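Local coordinates for baculoviral IAP repeat-containing protein 2 (PDB 3M1D) that binds zinc through its first BIR domain, which probably takes part in recruitment by TRAF2, and probably acts as an inhibitor of apoptosis, at residues T21-A24 and G25-V28. Residues are numbered along the deposited sequence; the frame is centred on the assembly and turned at random.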
ATOM      1  N   THR A  21      -1.861   5.114 -13.029  1.00 29.23           N
ATOM      2  CA  THR A  21      -0.597   5.147 -13.763  1.00 31.65           C
ATOM      3  C   THR A  21       0.402   4.078 -13.312  1.00 29.16           C
ATOM      4  O   THR A  21       1.538   4.062 -13.779  1.00 29.57           O
ATOM      5  CB  THR A  21       0.099   6.520 -13.615  1.00 34.87           C
ATOM      6  OG1 THR A  21       0.122   6.895 -12.231  1.00 39.35           O
ATOM      7  CG2 THR A  21      -0.629   7.608 -14.424  1.00 33.87           C
ATOM      8  N   PHE A  22      -0.006   3.203 -12.395  1.00 30.49           N
ATOM      9  CA  PHE A  22       0.884   2.148 -11.896  1.00 28.53           C
ATOM     10  C   PHE A  22       1.422   1.347 -13.088  1.00 30.46           C
ATOM     11  O   PHE A  22       0.673   1.042 -14.012  1.00 35.87           O
ATOM     12  CB  PHE A  22       0.126   1.238 -10.920  1.00 26.15           C
ATOM     13  CG  PHE A  22       1.015   0.506  -9.929  1.00 29.75           C
ATOM     14  CD1 PHE A  22       1.862   1.206  -9.075  1.00 25.94           C
ATOM     15  CD2 PHE A  22       0.977  -0.879  -9.832  1.00 31.04           C
ATOM     16  CE1 PHE A  22       2.661   0.535  -8.151  1.00 23.06           C
ATOM     17  CE2 PHE A  22       1.778  -1.554  -8.912  1.00 26.65           C
ATOM     18  CZ  PHE A  22       2.617  -0.845  -8.071  1.00 26.00           C
ATOM     19  N   PRO A  23       2.726   1.018 -13.085  1.00 32.06           N
ATOM     20  CA  PRO A  23       3.293   0.279 -14.227  1.00 35.90           C
ATOM     21  C   PRO A  23       2.697  -1.117 -14.381  1.00 33.60           C
ATOM     22  O   PRO A  23       2.386  -1.785 -13.396  1.00 32.19           O
ATOM     23  CB  PRO A  23       4.780   0.178 -13.886  1.00 35.25           C
ATOM     24  CG  PRO A  23       5.020   1.236 -12.859  1.00 35.86           C
ATOM     25  CD  PRO A  23       3.750   1.347 -12.081  1.00 30.37           C
ATOM     26  N   ALA A  24       2.573  -1.553 -15.627  1.00 42.92           N
ATOM     27  CA  ALA A  24       1.890  -2.799 -15.987  1.00 36.82           C
ATOM     28  C   ALA A  24       2.434  -4.087 -15.373  1.00 40.01           C
ATOM     29  O   ALA A  24       1.663  -4.970 -14.988  1.00 43.74           O
ATOM     30  CB  ALA A  24       1.863  -2.937 -17.493  1.00 38.69           C
ATOM     31  N   GLY A  25       3.748  -4.221 -15.301  1.00 35.91           N
ATOM     32  CA  GLY A  25       4.316  -5.512 -14.944  1.00 36.92           C
ATOM     33  C   GLY A  25       4.525  -5.817 -13.467  1.00 37.33           C
ATOM     34  O   GLY A  25       5.129  -6.835 -13.131  1.00 37.24           O
ATOM     35  N   VAL A  26       4.031  -4.962 -12.575  1.00 33.10           N
ATOM     36  CA  VAL A  26       4.235  -5.185 -11.147  1.00 31.71           C
ATOM     37  C   VAL A  26       3.440  -6.391 -10.639  1.00 34.39           C
ATOM     38  O   VAL A  26       2.240  -6.495 -10.872  1.00 31.45           O
ATOM     39  CB  VAL A  26       3.921  -3.925 -10.328  1.00 35.90           C
ATOM     40  CG1 VAL A  26       4.153  -4.186  -8.844  1.00 30.94           C
ATOM     41  CG2 VAL A  26       4.793  -2.767 -10.821  1.00 30.18           C
ATOM     42  N   PRO A  27       4.125  -7.316  -9.954  1.00 35.63           N
ATOM     43  CA  PRO A  27       3.577  -8.625  -9.582  1.00 40.23           C
ATOM     44  C   PRO A  27       2.760  -8.616  -8.297  1.00 35.01           C
ATOM     45  O   PRO A  27       2.652  -9.656  -7.660  1.00 35.12           O
ATOM     46  CB  PRO A  27       4.830  -9.487  -9.362  1.00 32.67           C
ATOM     47  CG  PRO A  27       6.018  -8.578  -9.570  1.00 37.20           C
ATOM     48  CD  PRO A  27       5.531  -7.177  -9.553  1.00 35.05           C
ATOM     49  N   VAL A  28       2.224  -7.468  -7.906  1.00 36.58           N
ATOM     50  CA  VAL A  28       1.304  -7.416  -6.779  1.00 32.78           C
ATOM     51  C   VAL A  28       0.108  -6.554  -7.176  1.00 31.53           C
ATOM     52  O   VAL A  28       0.268  -5.561  -7.881  1.00 35.32           O
ATOM     53  CB  VAL A  28       1.974  -6.882  -5.489  1.00 33.85           C
ATOM     54  CG1 VAL A  28       3.238  -7.690  -5.156  1.00 31.55           C
ATOM     55  CG2 VAL A  28       2.287  -5.407  -5.616  1.00 34.54           C
TER
HETATM   56  O   HOH W   1       1.066  -3.791 -12.696  1.00 38.82           O
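Phe22 reaches across the turn with one corner of its ring, CE2 lying 3.5 Å from both CB and CG1 of Val26 and CZ 3.8 Å from Val26 CG1. The two side chains cross at about a right angle. With CG anti to the backbone N (chi1 -156°), the phenyl group swings toward Val26; the ring also meets Tyr19 and Tyr40 in edge-to-face contacts and touches Leu33 of helix 30-35. Pro23 opens a type I beta turn that runs to Val26, and its CB stands a looser 4.3 Å from Val26 CG2. That methyl lies between the ring and the start of the turn, 3.8 Å from Phe22 CE2 and 3.7 Å from Pro23 O. A water occupies the mouth of the turn, a short 2.5 Å from Pro23 O as its probable donor, but it cannot serve all the acceptors in reach. It may bridge Pro23 O to Val26 N, though the second leg is weak (3.2 Å), as is its bond to Ala24 O. Ala24 and Gly25 form the exposed corner, while Val26 and Val28 touch Trp59. The arrangement is a type I beta turn whose Val26 packs against Phe22, in the loop joining helices 9-17 and 30-35 of the zinc-binding BIR fold.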